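Local coordinates for protein inositol monophosphatase (Zymomonas mobilis, PDB 4N81) that probably acts as a magnesium-dependent phosphatase of the inositol monophosphatase superfamily, hydrolysing phosphate monoesters such as inositol monophosphate, at residues Ala153-Glu164 and His197-Gly205; Val169-Lys177 and Glu251-Leu259. All blocks are in the same frame, centred on the assembly; numbering follows the deposited sequence.

Interaction 1: residues Ala153-Glu164 and His197-Gly205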
ATOM      1  N   ALA A 153      -7.075   3.436 -18.191  1.00 14.50           N
ATOM      2  CA  ALA A 153      -6.620   2.322 -17.363  1.00 13.83           C
ATOM      3  C   ALA A 153      -5.818   2.768 -16.112  1.00 10.26           C
ATOM      4  O   ALA A 153      -5.026   3.711 -16.169  1.00 14.69           O
ATOM      5  CB  ALA A 153      -5.769   1.360 -18.197  1.00 15.21           C
ATOM      6  N   LEU A 154      -6.027   2.046 -15.014  1.00 12.25           N
ATOM      7  CA  LEU A 154      -5.165   2.164 -13.843  1.00 11.97           C
ATOM      8  C   LEU A 154      -4.108   1.069 -13.893  1.00  9.98           C
ATOM      9  O   LEU A 154      -4.443  -0.096 -14.005  1.00 10.64           O
ATOM     10  CB  LEU A 154      -5.989   1.982 -12.579  1.00 15.53           C
ATOM     11  CG  LEU A 154      -5.272   2.052 -11.249  1.00 19.16           C
ATOM     12  CD1 LEU A 154      -4.457   3.312 -11.190  1.00 21.95           C
ATOM     13  CD2 LEU A 154      -6.379   2.170 -10.171  1.00 33.34           C
ATOM     14  N   LEU A 155      -2.832   1.485 -13.837  1.00 11.39           N
ATOM     15  CA  LEU A 155      -1.683   0.598 -13.979  1.00  8.75           C
ATOM     16  C   LEU A 155      -1.056   0.506 -12.578  1.00  9.24           C
ATOM     17  O   LEU A 155      -1.043   1.489 -11.867  1.00 10.72           O
ATOM     18  CB  LEU A 155      -0.646   1.277 -14.892  1.00 11.74           C
ATOM     19  CG  LEU A 155       0.770   0.662 -15.052  1.00  9.14           C
ATOM     20  CD1 LEU A 155       0.696  -0.756 -15.676  1.00  8.92           C
ATOM     21  CD2 LEU A 155       1.607   1.632 -15.957  1.00 11.25           C
ATOM     22  N   ALA A 156      -0.501  -0.634 -12.209  1.00  8.19           N
ATOM     23  CA  ALA A 156       0.206  -0.712 -10.932  1.00  9.62           C
ATOM     24  C   ALA A 156       1.512  -1.416 -11.173  1.00 12.74           C
ATOM     25  O   ALA A 156       1.640  -2.265 -12.092  1.00  9.41           O
ATOM     26  CB  ALA A 156      -0.628  -1.566  -9.896  1.00 10.19           C
ATOM     27  N   THR A 157       2.478  -1.097 -10.323  1.00  9.97           N
ATOM     28  CA  THR A 157       3.723  -1.899 -10.303  1.00 10.40           C
ATOM     29  C   THR A 157       4.360  -1.714  -8.914  1.00 10.82           C
ATOM     30  O   THR A 157       4.067  -0.717  -8.238  1.00  9.77           O
ATOM     31  CB  THR A 157       4.749  -1.463 -11.357  1.00 10.19           C
ATOM     32  OG1 THR A 157       5.738  -2.523 -11.528  1.00 11.15           O
ATOM     33  CG2 THR A 157       5.486  -0.126 -10.959  1.00 11.18           C
ATOM     34  N   THR A 158       5.174  -2.671  -8.479  1.00  8.97           N
ATOM     35  CA  THR A 158       5.680  -2.543  -7.103  1.00  8.45           C
ATOM     36  C   THR A 158       6.657  -1.369  -7.012  1.00 11.21           C
ATOM     37  O   THR A 158       6.562  -0.547  -6.085  1.00 11.60           O
ATOM     38  CB  THR A 158       6.364  -3.858  -6.630  1.00 11.59           C
ATOM     39  OG1 THR A 158       5.347  -4.878  -6.557  1.00 11.58           O
ATOM     40  CG2 THR A 158       6.972  -3.643  -5.232  1.00 12.76           C
ATOM     41  N   SER A 159       7.579  -1.287  -7.980  1.00 10.32           N
ATOM     42  CA  SER A 159       8.528  -0.156  -8.015  1.00 11.21           C
ATOM     43  C   SER A 159       9.166   0.028  -9.393  1.00 11.01           C
ATOM     44  O   SER A 159       9.591  -0.942  -9.985  1.00 15.66           O
ATOM     45  CB  SER A 159       9.659  -0.367  -6.960  1.00 12.04           C
ATOM     46  OG  SER A 159      10.653   0.674  -7.098  1.00 14.93           O
ATOM     47  N   PRO A 160       9.297   1.277  -9.884  1.00 13.30           N
ATOM     48  CA  PRO A 160      10.069   1.513 -11.112  1.00 17.43           C
ATOM     49  C   PRO A 160      11.506   1.052 -10.989  1.00 20.46           C
ATOM     50  O   PRO A 160      12.126   0.627 -11.974  1.00 25.70           O
ATOM     51  CB  PRO A 160       9.947   3.019 -11.338  1.00 21.19           C
ATOM     52  CG  PRO A 160       9.648   3.573 -10.064  1.00 17.68           C
ATOM     53  CD  PRO A 160       8.808   2.544  -9.325  1.00 14.22           C
ATOM     54  N   TRP A 161      12.035   1.096  -9.775  1.00 15.54           N
ATOM     55  CA  TRP A 161      13.432   0.723  -9.592  1.00 19.07           C
ATOM     56  C   TRP A 161      13.669  -0.782  -9.461  1.00 19.51           C
ATOM     57  O   TRP A 161      14.818  -1.215  -9.300  1.00 23.67           O
ATOM     58  CB  TRP A 161      14.063   1.537  -8.430  1.00 22.45           C
ATOM     59  CG  TRP A 161      13.788   3.000  -8.638  1.00 22.97           C
ATOM     60  CD1 TRP A 161      14.255   3.775  -9.647  1.00 27.92           C
ATOM     61  CD2 TRP A 161      12.940   3.846  -7.842  1.00 21.71           C
ATOM     62  NE1 TRP A 161      13.768   5.060  -9.522  1.00 28.08           N
ATOM     63  CE2 TRP A 161      12.975   5.126  -8.408  1.00 25.67           C
ATOM     64  CE3 TRP A 161      12.199   3.649  -6.679  1.00 25.32           C
ATOM     65  CZ2 TRP A 161      12.268   6.209  -7.863  1.00 26.12           C
ATOM     66  CZ3 TRP A 161      11.498   4.738  -6.146  1.00 25.69           C
ATOM     67  CH2 TRP A 161      11.537   5.973  -6.741  1.00 21.98           C
ATOM     68  N   LEU A 162      12.598  -1.581  -9.483  1.00 16.79           N
ATOM     69  CA  LEU A 162      12.776  -3.022  -9.497  1.00 15.08           C
ATOM     70  C   LEU A 162      12.942  -3.604 -10.926  1.00 27.93           C
ATOM     71  O   LEU A 162      13.123  -4.810 -11.090  1.00 35.23           O
ATOM     72  CB  LEU A 162      11.650  -3.715  -8.736  1.00 19.22           C
ATOM     73  CG  LEU A 162      11.738  -3.500  -7.220  1.00 15.53           C
ATOM     74  CD1 LEU A 162      10.485  -4.176  -6.644  1.00 18.46           C
ATOM     75  CD2 LEU A 162      13.012  -4.209  -6.759  1.00 22.45           C
ATOM     76  N   PHE A 163      12.848  -2.750 -11.939  1.00 19.80           N
ATOM     77  CA  PHE A 163      13.154  -3.104 -13.323  1.00 15.74           C
ATOM     78  C   PHE A 163      14.655  -3.055 -13.611  1.00 21.49           C
ATOM     79  O   PHE A 163      15.395  -2.316 -12.947  1.00 19.79           O
ATOM     80  CB  PHE A 163      12.436  -2.148 -14.296  1.00 14.63           C
ATOM     81  CG  PHE A 163      10.909  -2.287 -14.292  1.00 14.58           C
ATOM     82  CD1 PHE A 163      10.246  -2.978 -15.323  1.00 13.53           C
ATOM     83  CD2 PHE A 163      10.143  -1.719 -13.255  1.00 14.64           C
ATOM     84  CE1 PHE A 163       8.841  -3.134 -15.329  1.00 12.51           C
ATOM     85  CE2 PHE A 163       8.690  -1.873 -13.255  1.00 11.39           C
ATOM     86  CZ  PHE A 163       8.056  -2.573 -14.271  1.00 10.42           C
ATOM     87  N   GLU A 164      15.063  -3.768 -14.663  1.00 17.45           N
ATOM     88  CA  GLU A 164      16.363  -3.584 -15.314  1.00 21.22           C
ATOM     89  C   GLU A 164      16.367  -2.203 -15.968  1.00 25.39           C
ATOM     90  O   GLU A 164      15.320  -1.558 -16.154  1.00 20.16           O
ATOM     91  CB  GLU A 164      16.596  -4.686 -16.384  1.00 20.53           C
ATOM     92  CG  GLU A 164      16.563  -6.082 -15.766  1.00 26.22           C
ATOM     93  CD  GLU A 164      16.533  -7.225 -16.772  1.00 36.03           C
ATOM     94  OE1 GLU A 164      16.160  -8.360 -16.348  1.00 36.68           O
ATOM     95  OE2 GLU A 164      16.864  -6.999 -17.971  1.00 37.24           O
ATOM     96  N   HIS A 197     -10.449  -3.703  -9.499  1.00  9.30           N
ATOM     97  CA  HIS A 197     -10.064  -2.330  -9.071  1.00  9.27           C
ATOM     98  C   HIS A 197      -8.771  -1.836  -9.694  1.00 13.63           C
ATOM     99  O   HIS A 197      -8.343  -0.715  -9.417  1.00 10.86           O
ATOM    100  CB  HIS A 197      -9.894  -2.313  -7.534  1.00 11.28           C
ATOM    101  CG  HIS A 197     -11.094  -2.821  -6.804  1.00 13.46           C
ATOM    102  ND1 HIS A 197     -12.348  -2.265  -6.967  1.00 14.26           N
ATOM    103  CD2 HIS A 197     -11.233  -3.816  -5.902  1.00 13.32           C
ATOM    104  CE1 HIS A 197     -13.216  -2.918  -6.209  1.00 15.72           C
ATOM    105  NE2 HIS A 197     -12.560  -3.858  -5.541  1.00 11.52           N
ATOM    106  N   CYS A 198      -8.165  -2.646 -10.588  1.00 10.90           N
ATOM    107  CA  CYS A 198      -6.911  -2.248 -11.211  1.00 11.37           C
ATOM    108  C   CYS A 198      -7.011  -2.785 -12.660  1.00 12.28           C
ATOM    109  O   CYS A 198      -7.640  -3.826 -12.824  1.00 11.40           O
ATOM    110  CB  CYS A 198      -5.728  -3.019 -10.461  1.00 10.70           C
ATOM    111  SG  CYS A 198      -4.222  -2.490 -11.039  1.00 21.34           S
ATOM    112  N   ASP A 199      -6.412  -2.148 -13.688  1.00 10.78           N
ATOM    113  CA  ASP A 199      -6.577  -2.708 -15.054  1.00  9.70           C
ATOM    114  C   ASP A 199      -5.357  -3.394 -15.604  1.00  8.58           C
ATOM    115  O   ASP A 199      -5.489  -4.296 -16.432  1.00 10.11           O
ATOM    116  CB  ASP A 199      -6.971  -1.588 -16.038  1.00 10.57           C
ATOM    117  CG  ASP A 199      -8.271  -0.889 -15.594  1.00 13.41           C
ATOM    118  OD1 ASP A 199      -8.229   0.270 -15.144  1.00 11.88           O
ATOM    119  OD2 ASP A 199      -9.316  -1.582 -15.579  1.00 13.18           O
ATOM    120  N   LEU A 200      -4.173  -2.930 -15.196  1.00  8.41           N
ATOM    121  CA  LEU A 200      -2.916  -3.520 -15.695  1.00  8.38           C
ATOM    122  C   LEU A 200      -1.924  -3.613 -14.545  1.00  9.69           C
ATOM    123  O   LEU A 200      -1.866  -2.719 -13.701  1.00  8.33           O
ATOM    124  CB  LEU A 200      -2.298  -2.568 -16.769  1.00  8.71           C
ATOM    125  CG  LEU A 200      -3.096  -2.530 -18.084  1.00 12.59           C
ATOM    126  CD1 LEU A 200      -2.632  -1.330 -18.983  1.00  9.93           C
ATOM    127  CD2 LEU A 200      -2.936  -3.817 -18.886  1.00 11.45           C
ATOM    128  N   VAL A 201      -1.139  -4.691 -14.519  1.00  9.82           N
ATOM    129  CA  VAL A 201       0.035  -4.712 -13.682  1.00 10.67           C
ATOM    130  C   VAL A 201       1.183  -5.146 -14.603  1.00 10.75           C
ATOM    131  O   VAL A 201       1.036  -6.101 -15.347  1.00 11.95           O
ATOM    132  CB  VAL A 201      -0.114  -5.775 -12.577  1.00  8.53           C
ATOM    133  CG1 VAL A 201       1.156  -5.753 -11.664  1.00  7.88           C
ATOM    134  CG2 VAL A 201      -1.368  -5.527 -11.728  1.00  9.31           C
ATOM    135  N   VAL A 202       2.316  -4.462 -14.522  1.00  8.93           N
ATOM    136  CA  VAL A 202       3.478  -4.814 -15.345  1.00  8.89           C
ATOM    137  C   VAL A 202       4.677  -4.847 -14.417  1.00  9.47           C
ATOM    138  O   VAL A 202       4.966  -3.844 -13.749  1.00  9.47           O
ATOM    139  CB  VAL A 202       3.725  -3.751 -16.464  1.00 11.99           C
ATOM    140  CG1 VAL A 202       5.076  -4.027 -17.204  1.00 12.58           C
ATOM    141  CG2 VAL A 202       2.539  -3.769 -17.446  1.00 11.51           C
ATOM    142  N   GLU A 203       5.380  -5.991 -14.382  1.00  9.22           N
ATOM    143  CA  GLU A 203       6.540  -6.132 -13.534  1.00 10.46           C
ATOM    144  C   GLU A 203       7.634  -6.894 -14.242  1.00 11.62           C
ATOM    145  O   GLU A 203       7.389  -7.639 -15.217  1.00 12.38           O
ATOM    146  CB  GLU A 203       6.185  -6.841 -12.212  1.00 10.12           C
ATOM    147  CG  GLU A 203       5.237  -5.910 -11.350  1.00 13.89           C
ATOM    148  CD  GLU A 203       4.953  -6.433  -9.943  1.00 11.92           C
ATOM    149  OE1 GLU A 203       4.788  -7.655  -9.773  1.00 11.89           O
ATOM    150  OE2 GLU A 203       4.880  -5.603  -9.022  1.00 12.24           O
ATOM    151  N   GLN A 204       8.825  -6.782 -13.666  1.00 10.94           N
ATOM    152  CA  GLN A 204       9.994  -7.490 -14.221  1.00 14.76           C
ATOM    153  C   GLN A 204      10.848  -7.973 -13.068  1.00 15.27           C
ATOM    154  O   GLN A 204      10.885  -7.323 -12.002  1.00 13.89           O
ATOM    155  CB  GLN A 204      10.803  -6.512 -15.101  1.00 14.64           C
ATOM    156  CG  GLN A 204      12.075  -7.119 -15.738  1.00 14.09           C
ATOM    157  CD  GLN A 204      12.788  -6.126 -16.642  1.00 17.95           C
ATOM    158  OE1 GLN A 204      13.048  -5.016 -16.239  1.00 15.40           O
ATOM    159  NE2 GLN A 204      13.050  -6.515 -17.902  1.00 14.58           N
ATOM    160  N   GLY A 205      11.561  -9.087 -13.269  1.00 13.60           N
ATOM    161  CA  GLY A 205      12.472  -9.580 -12.245  1.00 18.36           C
ATOM    162  C   GLY A 205      11.839 -10.498 -11.222  1.00 17.20           C
ATOM    163  O   GLY A 205      12.494 -10.877 -10.260  1.00 17.23           O
TER
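Leu155 and Leu200 lie side by side as a parallel bridge pair, side chains on one face of a five-stranded mixed sheet; Ala156 and Val201 pair likewise on the other. Backbone bonds between strands 154-157 and 200-203 run from Leu200 N to Leu154 O and from Ala156 N to Leu200 O (2.9 Å), with a weak one from Val202 N to Ala156 O. Leu154 O also accepts from Asp199 N.

Polar side chains extend the ladder at both ends. Asp199 OD1 takes Leu154 N on its anti lone pair (2.8 Å, 174° at the hydrogen), while OD2 forms a salt bridge with Arg145. With OG1 turned anti to the backbone N (chi1 -163°), Thr157 donates a hydrogen bond to Val202 O at 2.7 Å. Glu203 OE2 accepts two bonds from Thr158, OG1 meeting it nearly along the C-O axis at 2.6 Å and N on the anti lone pair. Gln204 suits its place by accepting Glu164 N at OE1, from above the carbonyl plane, while NE2 donates to Glu240; its amide stacks on the Glu164 carboxylate.

Among apolar groups, Leu155 CD1 lies 3.7 Å from Leu200 CB, small Ala156 leaves room for Cys198 SG, and Phe163 CE1 approaches Val202 CG1.

A glutamate's two oxygens let Glu203 bond Thr158 and Tyr190 at once, which should limit the carboxylate's freedom to turn, about 7 Å from the side chains of the predicted magnesium ligands Asp89 and Asp210.

Interaction 2: residues Val169-Lys177 and Glu251-Leu259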
ATOM      1  N   VAL A 169      12.681   1.872 -18.893  1.00 19.55           N
ATOM      2  CA  VAL A 169      12.252   2.685 -20.010  1.00 20.21           C
ATOM      3  C   VAL A 169      10.916   2.135 -20.578  1.00 21.28           C
ATOM      4  O   VAL A 169       9.976   2.916 -20.823  1.00 19.70           O
ATOM      5  CB  VAL A 169      13.337   2.747 -21.081  1.00 20.49           C
ATOM      6  CG1 VAL A 169      12.813   3.425 -22.406  1.00 22.77           C
ATOM      7  CG2 VAL A 169      14.587   3.470 -20.508  1.00 27.66           C
ATOM      8  N   HIS A 170      10.813   0.804 -20.730  1.00 19.18           N
ATOM      9  CA  HIS A 170       9.526   0.253 -21.204  1.00 17.05           C
ATOM     10  C   HIS A 170       8.364   0.569 -20.239  1.00 15.78           C
ATOM     11  O   HIS A 170       7.212   0.924 -20.665  1.00 17.05           O
ATOM     12  CB  HIS A 170       9.640  -1.286 -21.315  1.00 15.86           C
ATOM     13  CG  HIS A 170      10.720  -1.740 -22.245  1.00 18.73           C
ATOM     14  ND1 HIS A 170      10.752  -1.380 -23.575  1.00 16.87           N
ATOM     15  CD2 HIS A 170      11.791  -2.553 -22.042  1.00 19.71           C
ATOM     16  CE1 HIS A 170      11.813  -1.934 -24.150  1.00 21.35           C
ATOM     17  NE2 HIS A 170      12.451  -2.654 -23.242  1.00 21.56           N
ATOM     18  N   PHE A 171       8.664   0.493 -18.930  1.00 14.95           N
ATOM     19  CA  PHE A 171       7.619   0.777 -17.960  1.00 14.48           C
ATOM     20  C   PHE A 171       7.210   2.240 -18.040  1.00 18.31           C
ATOM     21  O   PHE A 171       6.018   2.588 -17.990  1.00 15.50           O
ATOM     22  CB  PHE A 171       8.025   0.449 -16.523  1.00 14.49           C
ATOM     23  CG  PHE A 171       6.892   0.711 -15.552  1.00 14.72           C
ATOM     24  CD1 PHE A 171       5.825  -0.171 -15.510  1.00 14.76           C
ATOM     25  CD2 PHE A 171       6.849   1.887 -14.780  1.00 15.46           C
ATOM     26  CE1 PHE A 171       4.735   0.082 -14.680  1.00 15.30           C
ATOM     27  CE2 PHE A 171       5.755   2.143 -13.944  1.00 14.49           C
ATOM     28  CZ  PHE A 171       4.693   1.248 -13.924  1.00 15.74           C
ATOM     29  N   ASP A 172       8.201   3.133 -18.161  1.00 17.17           N
ATOM     30  CA  ASP A 172       7.847   4.528 -18.197  1.00 15.02           C
ATOM     31  C   ASP A 172       6.982   4.872 -19.414  1.00 17.95           C
ATOM     32  O   ASP A 172       6.036   5.725 -19.352  1.00 16.78           O
ATOM     33  CB  ASP A 172       9.130   5.356 -18.258  1.00 17.43           C
ATOM     34  CG  ASP A 172       8.865   6.787 -17.882  1.00 27.68           C
ATOM     35  OD1 ASP A 172       8.439   6.972 -16.726  1.00 26.07           O
ATOM     36  OD2 ASP A 172       8.991   7.692 -18.751  1.00 28.06           O
ATOM     37  N   LYS A 173       7.279   4.184 -20.523  1.00 15.67           N
ATOM     38  CA  LYS A 173       6.523   4.466 -21.714  1.00 14.36           C
ATOM     39  C   LYS A 173       5.064   4.045 -21.553  1.00 16.91           C
ATOM     40  O   LYS A 173       4.137   4.779 -22.001  1.00 16.65           O
ATOM     41  CB  LYS A 173       7.143   3.776 -22.939  1.00 14.86           C
ATOM     42  CG  LYS A 173       8.478   4.463 -23.387  1.00 16.01           C
ATOM     43  CD  LYS A 173       9.110   3.800 -24.587  1.00 17.61           C
ATOM     44  CE  LYS A 173      10.358   4.637 -25.069  1.00 21.35           C
ATOM     45  NZ  LYS A 173      10.989   3.885 -26.228  1.00 24.55           N
ATOM     46  N   ILE A 174       4.832   2.865 -20.982  1.00 13.53           N
ATOM     47  CA  ILE A 174       3.394   2.558 -20.744  1.00 12.08           C
ATOM     48  C   ILE A 174       2.718   3.395 -19.648  1.00 12.96           C
ATOM     49  O   ILE A 174       1.548   3.820 -19.802  1.00 14.37           O
ATOM     50  CB  ILE A 174       3.104   1.057 -20.564  1.00 13.73           C
ATOM     51  CG1 ILE A 174       1.575   0.830 -20.378  1.00 14.72           C
ATOM     52  CG2 ILE A 174       3.913   0.452 -19.402  1.00 10.97           C
ATOM     53  CD1 ILE A 174       1.217  -0.672 -20.424  1.00 14.91           C
ATOM     54  N   ARG A 175       3.479   3.769 -18.614  1.00 12.15           N
ATOM     55  CA  ARG A 175       2.913   4.596 -17.551  1.00 13.23           C
ATOM     56  C   ARG A 175       2.389   5.914 -18.135  1.00 12.68           C
ATOM     57  O   ARG A 175       1.299   6.371 -17.760  1.00 12.44           O
ATOM     58  CB  ARG A 175       4.024   4.964 -16.572  1.00 19.57           C
ATOM     59  CG  ARG A 175       3.655   6.046 -15.578  1.00 23.85           C
ATOM     60  CD  ARG A 175       4.864   6.346 -14.694  1.00 22.46           C
ATOM     61  NE  ARG A 175       5.894   7.146 -15.372  1.00 20.05           N
ATOM     62  CZ  ARG A 175       5.821   8.474 -15.510  1.00 24.48           C
ATOM     63  NH1 ARG A 175       4.762   9.143 -15.080  1.00 22.77           N
ATOM     64  NH2 ARG A 175       6.789   9.153 -16.110  1.00 25.62           N
ATOM     65  N   LEU A 176       3.134   6.482 -19.073  1.00 13.31           N
ATOM     66  CA  LEU A 176       2.778   7.785 -19.660  1.00 16.74           C
ATOM     67  C   LEU A 176       1.483   7.745 -20.461  1.00 19.77           C
ATOM     68  O   LEU A 176       0.868   8.779 -20.721  1.00 16.17           O
ATOM     69  CB  LEU A 176       3.907   8.306 -20.552  1.00 20.91           C
ATOM     70  CG  LEU A 176       5.109   8.826 -19.749  1.00 23.98           C
ATOM     71  CD1 LEU A 176       6.271   9.142 -20.680  1.00 26.71           C
ATOM     72  CD2 LEU A 176       4.705  10.056 -18.923  1.00 23.68           C
ATOM     73  N   LYS A 177       1.074   6.549 -20.872  1.00 15.63           N
ATOM     74  CA  LYS A 177      -0.136   6.368 -21.676  1.00 13.76           C
ATOM     75  C   LYS A 177      -1.364   5.966 -20.857  1.00 16.53           C
ATOM     76  O   LYS A 177      -2.511   5.964 -21.397  1.00 20.03           O
ATOM     77  CB  LYS A 177       0.110   5.300 -22.762  1.00 14.69           C
ATOM     78  CG  LYS A 177       1.090   5.710 -23.822  1.00 20.68           C
ATOM     79  CD  LYS A 177       0.574   6.893 -24.598  1.00 29.95           C
ATOM     80  CE  LYS A 177       1.499   7.230 -25.802  1.00 51.53           C
ATOM     81  NZ  LYS A 177       2.114   6.012 -26.411  1.00 49.96           N
ATOM     82  N   GLU A 251      -2.774  -6.144 -26.098  1.00 11.83           N
ATOM     83  CA  GLU A 251      -2.026  -5.614 -27.252  1.00 13.17           C
ATOM     84  C   GLU A 251      -1.597  -4.124 -27.176  1.00 16.60           C
ATOM     85  O   GLU A 251      -0.430  -3.805 -27.425  1.00 15.14           O
ATOM     86  CB  GLU A 251      -2.754  -5.913 -28.577  1.00 14.83           C
ATOM     87  CG  GLU A 251      -1.896  -5.707 -29.811  1.00 16.57           C
ATOM     88  CD  GLU A 251      -1.817  -4.242 -30.245  1.00 25.39           C
ATOM     89  OE1 GLU A 251      -0.773  -3.836 -30.831  1.00 22.82           O
ATOM     90  OE2 GLU A 251      -2.788  -3.498 -29.978  1.00 27.01           O
ATOM     91  N   PRO A 252      -2.544  -3.211 -26.893  1.00 14.72           N
ATOM     92  CA  PRO A 252      -2.095  -1.823 -26.734  1.00 14.36           C
ATOM     93  C   PRO A 252      -1.102  -1.599 -25.617  1.00 15.09           C
ATOM     94  O   PRO A 252      -0.217  -0.784 -25.782  1.00 14.83           O
ATOM     95  CB  PRO A 252      -3.405  -1.027 -26.473  1.00 14.09           C
ATOM     96  CG  PRO A 252      -4.436  -2.032 -26.218  1.00 17.77           C
ATOM     97  CD  PRO A 252      -4.020  -3.336 -26.861  1.00 13.44           C
ATOM     98  N   ALA A 253      -1.222  -2.335 -24.513  1.00 11.51           N
ATOM     99  CA  ALA A 253      -0.276  -2.183 -23.439  1.00 11.16           C
ATOM    100  C   ALA A 253       1.132  -2.593 -23.874  1.00 13.30           C
ATOM    101  O   ALA A 253       2.117  -1.845 -23.675  1.00 11.91           O
ATOM    102  CB  ALA A 253      -0.734  -3.046 -22.187  1.00 10.96           C
ATOM    103  N   LEU A 254       1.245  -3.749 -24.509  1.00 13.07           N
ATOM    104  CA  LEU A 254       2.593  -4.202 -24.930  1.00 12.11           C
ATOM    105  C   LEU A 254       3.120  -3.263 -26.006  1.00 16.36           C
ATOM    106  O   LEU A 254       4.279  -2.902 -26.001  1.00 15.83           O
ATOM    107  CB  LEU A 254       2.535  -5.654 -25.419  1.00 12.26           C
ATOM    108  CG  LEU A 254       2.269  -6.693 -24.325  1.00 11.70           C
ATOM    109  CD1 LEU A 254       2.075  -8.111 -24.966  1.00 13.29           C
ATOM    110  CD2 LEU A 254       3.383  -6.729 -23.266  1.00 11.52           C
ATOM    111  N   SER A 255       2.237  -2.822 -26.900  0.50 14.97           N
ATOM    112  CA  SER A 255       2.626  -1.838 -27.910  0.50 16.88           C
ATOM    113  C   SER A 255       3.205  -0.562 -27.273  0.50 16.99           C
ATOM    114  O   SER A 255       4.266  -0.077 -27.670  0.50 17.22           O
ATOM    115  CB  SER A 255       1.400  -1.440 -28.728  0.50 18.23           C
ATOM    116  OG  SER A 255       1.060  -2.443 -29.661  0.50 21.79           O
ATOM    117  N   ALA A 256       2.502  -0.032 -26.274  1.00 15.41           N
ATOM    118  CA  ALA A 256       2.914   1.221 -25.636  1.00 14.35           C
ATOM    119  C   ALA A 256       4.331   1.101 -24.976  1.00 17.90           C
ATOM    120  O   ALA A 256       5.069   2.072 -24.863  1.00 16.03           O
ATOM    121  CB  ALA A 256       1.877   1.595 -24.549  1.00 15.47           C
ATOM    122  N   MET A 257       4.680  -0.096 -24.519  1.00 13.67           N
ATOM    123  CA  MET A 257       5.990  -0.390 -23.913  1.00 16.01           C
ATOM    124  C   MET A 257       7.179  -0.292 -24.900  1.00 16.76           C
ATOM    125  O   MET A 257       8.327  -0.161 -24.467  1.00 18.22           O
ATOM    126  CB  MET A 257       5.957  -1.778 -23.228  1.00 15.05           C
ATOM    127  CG  MET A 257       5.131  -1.765 -21.975  1.00 17.55           C
ATOM    128  SD  MET A 257       4.854  -3.407 -21.295  1.00 16.44           S
ATOM    129  CE  MET A 257       6.494  -3.729 -20.634  1.00 11.90           C
ATOM    130  N   GLU A 258       6.885  -0.350 -26.205  1.00 15.86           N
ATOM    131  CA  GLU A 258       7.910  -0.209 -27.253  1.00 20.03           C
ATOM    132  C   GLU A 258       9.054  -1.219 -27.075  1.00 23.12           C
ATOM    133  O   GLU A 258      10.219  -0.865 -26.902  1.00 18.84           O
ATOM    134  CB  GLU A 258       8.447   1.238 -27.336  1.00 21.22           C
ATOM    135  CG  GLU A 258       7.320   2.187 -27.814  1.00 24.21           C
ATOM    136  CD  GLU A 258       7.791   3.636 -27.922  1.00 28.34           C
ATOM    137  OE1 GLU A 258       8.993   3.845 -28.198  1.00 24.87           O
ATOM    138  OE2 GLU A 258       6.965   4.546 -27.681  1.00 28.32           O
ATOM    139  N   LEU A 259       8.673  -2.480 -27.073  1.00 15.78           N
ATOM    140  CA  LEU A 259       9.611  -3.548 -26.878  1.00 16.02           C
ATOM    141  C   LEU A 259      10.266  -3.932 -28.249  1.00 21.87           C
ATOM    142  O   LEU A 259      11.222  -4.700 -28.100  1.00 24.76           O
ATOM    143  CB  LEU A 259       8.881  -4.749 -26.291  1.00 15.45           C
ATOM    144  CG  LEU A 259       8.223  -4.509 -24.906  1.00 19.02           C
ATOM    145  CD1 LEU A 259       6.988  -5.446 -24.641  1.00 17.27           C
ATOM    146  CD2 LEU A 259       9.269  -4.629 -23.798  1.00 21.18           C
TER
HETATM  147  O   HOH W   1      11.543   1.258 -25.545  1.00 29.66           O
HETATM  148  O   HOH W   2       4.757   4.396 -26.033  1.00 20.39           O
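His170 meets the C-terminal end of helix 251-257 with its ring edge. ND1 donates to Met257 O at 2.9 Å, the oxygen lying near the ring plane, so a carbonyl at the helix end gains a donor. Leu259 CD2 sits 3.5 Å from the ring centroid, only 6° off the normal, a CH-pi contact over one face. Edge and face together should restrain the imidazole's rotation, a role suited to a flat ring with a polar rim.

One turn on, Lys173 leaves its helix with CG anti to the carbonyl carbon (chi1 -73°) and runs out fully extended. Its CB passes Ala256 O, its CD packs against the Glu258 carboxylate, and NZ reaches Glu258 OE1 at 2.8 Å from above the carboxylate plane, forming a salt bridge. A water links NZ to Glu258 O. A long amphipathic chain suits a position beside solvent, greasy along its stem and charged at its end.

Ile174 carries the apolar packing. Its CD1 touches Ala253 CB at 3.5 Å, and its CG2 packs on Met257 CG. Its CB faces Ala256, a small residue consistent with close helix packing. Lys177, farther along, works through a second water shared with Ala256 O and Glu258 OE2.

The axes of the short helical segments cross at 124° and come within 8.0 Å of each other. Beneath them lies the five-stranded sheet, with Phe171 packed on strands 154-157 and 180-183 and Ala253 on strand 241-244, while Trp228 from a loop packs on Met257 and Leu259.

How the interactions relate
The two contacts lie 11 Å apart, centre to centre, on the same side of the chain's centre. Their segments alternate along the chain: 153-164, 169-177, 197-205, then 251-259. Interaction 1 joins two adjacent inner strands of the five-stranded sheet; interaction 2 pairs helices 165-175 and 250-257, which pack against that sheet. Phe171 ties them together, its CZ lying 3.4 Å from Thr157 CG2 and its ring meeting that of Phe163. Trp161 makes a cation-pi contact with Arg175 of the second subunit, and Arg175 with Trp161 of the second subunit. Strand 154-157 and the loop and helix after it thus lead from the sheet to the subunit interface, while the end of strand 200-203 lies toward the predicted metal site.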